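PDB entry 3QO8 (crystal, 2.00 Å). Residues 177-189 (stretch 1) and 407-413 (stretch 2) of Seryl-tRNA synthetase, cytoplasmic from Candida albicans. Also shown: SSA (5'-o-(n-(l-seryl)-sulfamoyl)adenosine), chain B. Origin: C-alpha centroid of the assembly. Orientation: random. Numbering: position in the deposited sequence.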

ATOM      1  N   GLY A 177      -5.492 -13.080   2.170  1.00 17.97           N
ATOM      2  CA  GLY A 177      -6.111 -11.768   2.335  1.00 18.07           C
ATOM      3  C   GLY A 177      -6.786 -11.633   3.683  1.00 19.23           C
ATOM      4  O   GLY A 177      -7.318 -12.604   4.185  1.00 18.49           O
ATOM      5  N   TYR A 178      -6.794 -10.432   4.267  1.00 17.44           N
ATOM      6  CA  TYR A 178      -7.438 -10.243   5.566  1.00 17.25           C
ATOM      7  C   TYR A 178      -7.858  -8.806   5.801  1.00 15.00           C
ATOM      8  O   TYR A 178      -7.258  -7.875   5.254  1.00 16.03           O
ATOM      9  CB  TYR A 178      -6.505 -10.655   6.716  1.00 13.58           C
ATOM     10  CG  TYR A 178      -5.245  -9.812   6.810  1.00 16.91           C
ATOM     11  CD1 TYR A 178      -5.141  -8.773   7.732  1.00 18.54           C
ATOM     12  CD2 TYR A 178      -4.160 -10.055   5.973  1.00 17.25           C
ATOM     13  CE1 TYR A 178      -3.984  -8.000   7.815  1.00 22.51           C
ATOM     14  CE2 TYR A 178      -3.004  -9.292   6.053  1.00 17.50           C
ATOM     15  CZ  TYR A 178      -2.920  -8.270   6.973  1.00 20.51           C
ATOM     16  OH  TYR A 178      -1.763  -7.524   7.053  1.00 17.96           O
ATOM     17  N   PHE A 179      -8.892  -8.647   6.623  1.00 15.28           N
ATOM     18  CA  PHE A 179      -9.204  -7.368   7.255  1.00 14.45           C
ATOM     19  C   PHE A 179      -8.773  -7.502   8.706  1.00 18.93           C
ATOM     20  O   PHE A 179      -8.897  -8.584   9.273  1.00 18.38           O
ATOM     21  CB  PHE A 179     -10.708  -7.132   7.278  1.00 14.46           C
ATOM     22  CG  PHE A 179     -11.321  -6.847   5.935  1.00 19.11           C
ATOM     23  CD1 PHE A 179     -11.793  -5.569   5.636  1.00 14.23           C
ATOM     24  CD2 PHE A 179     -11.470  -7.857   4.990  1.00 19.99           C
ATOM     25  CE1 PHE A 179     -12.381  -5.296   4.407  1.00 18.79           C
ATOM     26  CE2 PHE A 179     -12.055  -7.595   3.759  1.00 21.74           C
ATOM     27  CZ  PHE A 179     -12.515  -6.307   3.462  1.00 19.89           C
ATOM     28  N   LEU A 180      -8.301  -6.417   9.323  1.00 15.02           N
ATOM     29  CA  LEU A 180      -8.186  -6.391  10.782  1.00 16.27           C
ATOM     30  C   LEU A 180      -9.445  -5.741  11.332  1.00 16.60           C
ATOM     31  O   LEU A 180     -10.012  -4.864  10.681  1.00 17.02           O
ATOM     32  CB  LEU A 180      -6.947  -5.604  11.221  1.00 15.16           C
ATOM     33  CG  LEU A 180      -5.617  -6.211  10.774  1.00 15.03           C
ATOM     34  CD1 LEU A 180      -4.483  -5.284  11.188  1.00 13.75           C
ATOM     35  CD2 LEU A 180      -5.417  -7.615  11.378  1.00 13.35           C
ATOM     36  N   ARG A 181      -9.897  -6.167  12.514  1.00 14.21           N
ATOM     37  CA  ARG A 181     -11.153  -5.658  13.086  1.00 15.50           C
ATOM     38  C   ARG A 181     -10.983  -5.298  14.552  1.00 15.83           C
ATOM     39  O   ARG A 181     -10.259  -5.989  15.275  1.00 16.54           O
ATOM     40  CB  ARG A 181     -12.244  -6.743  13.053  1.00 18.97           C
ATOM     41  CG  ARG A 181     -12.845  -7.065  11.721  1.00 31.70           C
ATOM     42  CD  ARG A 181     -13.812  -8.254  11.864  1.00 37.02           C
ATOM     43  NE  ARG A 181     -14.753  -8.057  12.969  1.00 32.45           N
ATOM     44  CZ  ARG A 181     -15.965  -7.516  12.856  1.00 32.19           C
ATOM     45  NH1 ARG A 181     -16.425  -7.102  11.673  1.00 31.61           N
ATOM     46  NH2 ARG A 181     -16.723  -7.394  13.934  1.00 31.96           N
ATOM     47  N   ASN A 182     -11.670  -4.248  15.000  1.00 19.62           N
ATOM     48  CA  ASN A 182     -11.706  -3.945  16.426  1.00 21.40           C
ATOM     49  C   ASN A 182     -10.300  -3.893  17.008  1.00 19.31           C
ATOM     50  O   ASN A 182      -9.446  -3.139  16.539  1.00 18.10           O
ATOM     51  CB  ASN A 182     -12.510  -5.020  17.174  1.00 23.73           C
ATOM     52  CG  ASN A 182     -13.977  -5.023  16.801  1.00 34.57           C
ATOM     53  OD1 ASN A 182     -14.619  -3.980  16.814  1.00 36.04           O
ATOM     54  ND2 ASN A 182     -14.523  -6.208  16.475  1.00 36.78           N
ATOM     55  N   TYR A 183     -10.052  -4.706  18.030  1.00 16.67           N
ATOM     56  CA  TYR A 183      -8.757  -4.663  18.700  1.00 18.21           C
ATOM     57  C   TYR A 183      -7.604  -5.169  17.837  1.00 17.50           C
ATOM     58  O   TYR A 183      -6.438  -4.933  18.159  1.00 16.93           O
ATOM     59  CB  TYR A 183      -8.801  -5.380  20.058  1.00 18.04           C
ATOM     60  CG  TYR A 183      -9.563  -4.597  21.096  1.00 21.51           C
ATOM     61  CD1 TYR A 183     -10.828  -5.000  21.511  1.00 24.83           C
ATOM     62  CD2 TYR A 183      -9.033  -3.435  21.640  1.00 22.54           C
ATOM     63  CE1 TYR A 183     -11.537  -4.268  22.457  1.00 30.10           C
ATOM     64  CE2 TYR A 183      -9.734  -2.694  22.575  1.00 24.02           C
ATOM     65  CZ  TYR A 183     -10.980  -3.119  22.982  1.00 34.41           C
ATOM     66  OH  TYR A 183     -11.670  -2.389  23.916  1.00 37.74           O
ATOM     67  N   GLY A 184      -7.928  -5.878  16.761  1.00 15.33           N
ATOM     68  CA  GLY A 184      -6.929  -6.230  15.773  1.00 17.06           C
ATOM     69  C   GLY A 184      -6.317  -4.968  15.190  1.00 21.96           C
ATOM     70  O   GLY A 184      -5.099  -4.875  15.051  1.00 15.07           O
ATOM     71  N   VAL A 185      -7.165  -3.995  14.856  1.00 17.88           N
ATOM     72  CA  VAL A 185      -6.695  -2.712  14.333  1.00 17.55           C
ATOM     73  C   VAL A 185      -5.930  -1.969  15.418  1.00 18.98           C
ATOM     74  O   VAL A 185      -4.845  -1.464  15.165  1.00 13.93           O
ATOM     75  CB  VAL A 185      -7.855  -1.814  13.841  1.00 14.46           C
ATOM     76  CG1 VAL A 185      -7.300  -0.465  13.295  1.00 12.28           C
ATOM     77  CG2 VAL A 185      -8.707  -2.532  12.767  1.00 11.21           C
ATOM     78  N   PHE A 186      -6.492  -1.909  16.627  1.00 15.87           N
ATOM     79  CA  PHE A 186      -5.872  -1.145  17.717  1.00 18.49           C
ATOM     80  C   PHE A 186      -4.496  -1.701  18.117  1.00 19.40           C
ATOM     81  O   PHE A 186      -3.565  -0.946  18.411  1.00 15.58           O
ATOM     82  CB  PHE A 186      -6.787  -1.091  18.941  1.00 19.72           C
ATOM     83  CG  PHE A 186      -7.986  -0.181  18.778  1.00 21.63           C
ATOM     84  CD1 PHE A 186      -7.889   1.003  18.071  1.00 24.62           C
ATOM     85  CD2 PHE A 186      -9.208  -0.516  19.349  1.00 25.10           C
ATOM     86  CE1 PHE A 186      -8.987   1.852  17.938  1.00 24.12           C
ATOM     87  CE2 PHE A 186     -10.319   0.330  19.217  1.00 26.77           C
ATOM     88  CZ  PHE A 186     -10.206   1.504  18.509  1.00 21.84           C
ATOM     89  N   LEU A 187      -4.361  -3.022  18.118  1.00 17.08           N
ATOM     90  CA  LEU A 187      -3.073  -3.626  18.456  1.00 16.34           C
ATOM     91  C   LEU A 187      -2.030  -3.338  17.382  1.00 14.98           C
ATOM     92  O   LEU A 187      -0.868  -3.106  17.687  1.00 16.30           O
ATOM     93  CB  LEU A 187      -3.204  -5.142  18.638  1.00 19.19           C
ATOM     94  CG  LEU A 187      -3.743  -5.585  20.001  1.00 24.51           C
ATOM     95  CD1 LEU A 187      -4.244  -7.020  19.949  1.00 20.70           C
ATOM     96  CD2 LEU A 187      -2.683  -5.396  21.080  1.00 22.92           C
ATOM     97  N   ASN A 188      -2.439  -3.412  16.121  1.00 12.32           N
ATOM     98  CA  ASN A 188      -1.525  -3.107  15.032  1.00 13.65           C
ATOM     99  C   ASN A 188      -1.016  -1.665  15.127  1.00 13.50           C
ATOM    100  O   ASN A 188       0.185  -1.418  15.060  1.00 15.41           O
ATOM    101  CB  ASN A 188      -2.185  -3.373  13.683  1.00 12.53           C
ATOM    102  CG  ASN A 188      -1.171  -3.608  12.585  1.00 18.01           C
ATOM    103  OD1 ASN A 188      -0.356  -4.538  12.656  1.00 18.24           O
ATOM    104  ND2 ASN A 188      -1.236  -2.800  11.548  1.00 17.00           N
ATOM    105  N   GLN A 189      -1.937  -0.720  15.322  1.00 16.60           N
ATOM    106  CA  GLN A 189      -1.563   0.681  15.506  1.00 14.86           C
ATOM    107  C   GLN A 189      -0.699   0.884  16.750  1.00 11.56           C
ATOM    108  O   GLN A 189       0.248   1.674  16.736  1.00 14.35           O
ATOM    109  CB  GLN A 189      -2.815   1.568  15.559  1.00 11.05           C
ATOM    110  CG  GLN A 189      -3.485   1.746  14.191  1.00 12.39           C
ATOM    111  CD  GLN A 189      -2.570   2.421  13.191  1.00 11.74           C
ATOM    112  OE1 GLN A 189      -2.319   1.904  12.103  1.00 13.66           O
ATOM    113  NE2 GLN A 189      -2.069   3.586  13.553  1.00 10.59           N
ATOM    114  N   ALA A 407       7.794  -6.282  12.690  1.00 19.23           N
ATOM    115  CA  ALA A 407       6.810  -6.571  11.660  1.00 18.75           C
ATOM    116  C   ALA A 407       5.518  -6.785  12.431  1.00 16.91           C
ATOM    117  O   ALA A 407       5.385  -7.757  13.172  1.00 16.54           O
ATOM    118  CB  ALA A 407       7.195  -7.816  10.894  1.00 15.35           C
ATOM    119  N   THR A 408       4.576  -5.857  12.307  1.00 14.93           N
ATOM    120  CA  THR A 408       3.553  -5.747  13.343  1.00 14.20           C
ATOM    121  C   THR A 408       2.534  -6.901  13.365  1.00 13.69           C
ATOM    122  O   THR A 408       2.181  -7.400  14.439  1.00 12.45           O
ATOM    123  CB  THR A 408       2.834  -4.367  13.300  1.00 16.62           C
ATOM    124  OG1 THR A 408       2.204  -4.202  12.027  1.00 14.68           O
ATOM    125  CG2 THR A 408       3.861  -3.221  13.481  1.00 16.00           C
ATOM    126  N   GLU A 409       2.039  -7.306  12.205  1.00 10.84           N
ATOM    127  CA  GLU A 409       1.068  -8.401  12.182  1.00 12.86           C
ATOM    128  C   GLU A 409       1.703  -9.685  12.760  1.00 10.98           C
ATOM    129  O   GLU A 409       1.071 -10.398  13.544  1.00 14.57           O
ATOM    130  CB  GLU A 409       0.525  -8.653  10.773  1.00 12.40           C
ATOM    131  CG  GLU A 409      -0.642  -7.683  10.364  1.00 14.05           C
ATOM    132  CD  GLU A 409      -0.168  -6.339   9.808  1.00 19.62           C
ATOM    133  OE1 GLU A 409       1.051  -6.112   9.722  1.00 16.54           O
ATOM    134  OE2 GLU A 409      -1.034  -5.494   9.462  1.00 20.92           O
ATOM    135  N   ARG A 410       2.945  -9.979  12.380  1.00 15.44           N
ATOM    136  CA  ARG A 410       3.600 -11.185  12.911  1.00 14.97           C
ATOM    137  C   ARG A 410       3.910 -11.047  14.402  1.00 17.52           C
ATOM    138  O   ARG A 410       3.787 -12.006  15.175  1.00 18.14           O
ATOM    139  CB  ARG A 410       4.858 -11.572  12.122  1.00 15.92           C
ATOM    140  CG  ARG A 410       5.437 -12.916  12.601  1.00 18.56           C
ATOM    141  CD  ARG A 410       6.635 -13.391  11.770  1.00 16.97           C
ATOM    142  NE  ARG A 410       6.222 -13.717  10.410  1.00 16.09           N
ATOM    143  CZ  ARG A 410       7.019 -14.285   9.515  1.00 21.76           C
ATOM    144  NH1 ARG A 410       8.266 -14.616   9.853  1.00 16.09           N
ATOM    145  NH2 ARG A 410       6.559 -14.541   8.296  1.00 13.84           N
ATOM    146  N   THR A 411       4.290  -9.842  14.821  1.00 16.30           N
ATOM    147  CA  THR A 411       4.480  -9.583  16.239  1.00 15.82           C
ATOM    148  C   THR A 411       3.172  -9.764  17.013  1.00 12.67           C
ATOM    149  O   THR A 411       3.176 -10.264  18.122  1.00 12.04           O
ATOM    150  CB  THR A 411       5.068  -8.179  16.486  1.00 15.75           C
ATOM    151  OG1 THR A 411       6.393  -8.145  15.950  1.00 16.59           O
ATOM    152  CG2 THR A 411       5.131  -7.873  17.977  1.00 15.15           C
ATOM    153  N   ILE A 412       2.053  -9.351  16.429  1.00 15.26           N
ATOM    154  CA  ILE A 412       0.760  -9.609  17.049  1.00 16.36           C
ATOM    155  C   ILE A 412       0.559 -11.105  17.254  1.00 14.70           C
ATOM    156  O   ILE A 412       0.111 -11.540  18.321  1.00 17.00           O
ATOM    157  CB  ILE A 412      -0.410  -9.039  16.229  1.00 14.36           C
ATOM    158  CG1 ILE A 412      -0.454  -7.504  16.366  1.00 19.42           C
ATOM    159  CG2 ILE A 412      -1.737  -9.682  16.699  1.00 12.60           C
ATOM    160  CD1 ILE A 412      -1.434  -6.793  15.388  1.00 16.04           C
ATOM    161  N   CYS A 413       0.907 -11.905  16.250  1.00 12.80           N
ATOM    162  CA  CYS A 413       0.769 -13.361  16.398  1.00 14.94           C
ATOM    163  C   CYS A 413       1.504 -13.891  17.635  1.00 17.38           C
ATOM    164  O   CYS A 413       0.987 -14.731  18.367  1.00 12.58           O
ATOM    165  CB  CYS A 413       1.273 -14.083  15.150  1.00 14.14           C
ATOM    166  SG  CYS A 413       0.296 -13.712  13.677  1.00 16.82           S
TER
HETATM  167  N10 SSA B 486      14.604  -5.002   5.811  1.00 14.59           N
HETATM  168  CA  SSA B 486      14.874  -6.303   6.420  1.00 22.33           C
HETATM  169  CB  SSA B 486      14.864  -6.179   7.944  1.00 20.82           C
HETATM  170  OG  SSA B 486      13.525  -5.942   8.422  1.00 20.31           O
HETATM  171  C9  SSA B 486      13.851  -7.310   5.979  1.00 23.30           C
HETATM  172  O9  SSA B 486      12.884  -6.987   5.299  1.00 18.85           O
HETATM  173  N8  SSA B 486      14.057  -8.562   6.375  1.00 16.25           N
HETATM  174  S1  SSA B 486      12.941  -9.706   6.270  1.00 20.78           S
HETATM  175  O1S SSA B 486      12.673 -10.112   4.920  1.00 18.88           O
HETATM  176  O2S SSA B 486      13.373 -10.826   7.039  1.00 19.97           O
HETATM  177  O5' SSA B 486      11.632  -9.207   6.913  1.00 18.15           O
HETATM  178  C5' SSA B 486      11.622  -8.667   8.223  1.00 15.62           C
HETATM  179  C4' SSA B 486      10.478  -9.299   9.023  1.00 18.17           C
HETATM  180  O4' SSA B 486       9.191  -9.076   8.436  1.00 18.07           O
HETATM  181  C3' SSA B 486      10.573 -10.804   9.140  1.00 17.98           C
HETATM  182  O3' SSA B 486      11.546 -11.158  10.134  1.00 17.45           O
HETATM  183  C2' SSA B 486       9.142 -11.154   9.532  1.00 19.10           C
HETATM  184  O2' SSA B 486       8.929 -10.894  10.933  1.00 18.77           O
HETATM  185  C1' SSA B 486       8.307 -10.148   8.739  1.00 15.27           C
HETATM  186  N9  SSA B 486       7.824 -10.759   7.484  1.00 18.06           N
HETATM  187  C8  SSA B 486       8.563 -11.111   6.419  1.00 17.51           C
HETATM  188  N7  SSA B 486       7.747 -11.648   5.486  1.00 17.60           N
HETATM  189  C5  SSA B 486       6.496 -11.617   5.982  1.00 20.02           C
HETATM  190  C6  SSA B 486       5.268 -12.010   5.484  1.00 18.94           C
HETATM  191  N6  SSA B 486       5.205 -12.557   4.251  1.00 15.67           N
HETATM  192  N1  SSA B 486       4.159 -11.839   6.240  1.00 15.97           N
HETATM  193  C2  SSA B 486       4.244 -11.296   7.461  1.00 19.65           C
HETATM  194  N3  SSA B 486       5.419 -10.896   7.964  1.00 16.94           N
HETATM  195  C4  SSA B 486       6.552 -11.062   7.244  1.00 16.74           C

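Three residues account for most of the 313 Å² buried between the two stretches: Asn 188 (74 Å²), Ile 412 (68 Å²) and Glu 409 (67 Å²). The helices carrying them, 183-189 and 408-413, cross steeply, with 112° between their N-to-C directions and axes 9.6 Å apart at closest approach. The backbones come nearest at Asn 188 and Thr 408, whose CA atoms lie 6.0 Å apart.

The hydrogen bond across the contact forms at this point. Thr 408 OG1 donates to Asn 188 OD1 over 2.7 Å. The CA-to-CB bond of Asn 188 points sideways, yet its chi1 of -157° (t) brings the amide nearer to the second helix, while the CA-to-CB bond of Thr 408 points toward stretch 1, and chi1 at 60° (p) sets where OG1 lies.

Ile 412, one turn after Thr 408, supplies the apolar part. Its CB is directed toward stretch 1, and the extended chi2 of 170° (t) places CD1 against backbone as well as side chain: it lies 3.6 Å from Asn 188 N, 4.0 Å from Leu 187 C and 4.2 Å from Gly 184 O. Leu 187 CB, 4.1 Å from Ile 412 CD1, adds an apolar side-chain contact. The methyl thus packs along the turn in which Asn 188 N bonds to Gly 184 O (3.2 Å).

Glu 409 extends the contact to the segment before the first helix. Its CA-to-CB bond also points sideways, but the bent side chain (chi1 -82°, chi2 84°) brings OE2 to 3.2 Å from Tyr 178 OH and 3.9 Å from Leu 180 CD1. The Tyr 178 ring meets Glu 409 CG obliquely. Asn 188 OD1 lies 3.4 Å from Glu 409 OE2, but both atoms are acceptors, so this proximity is not a hydrogen bond.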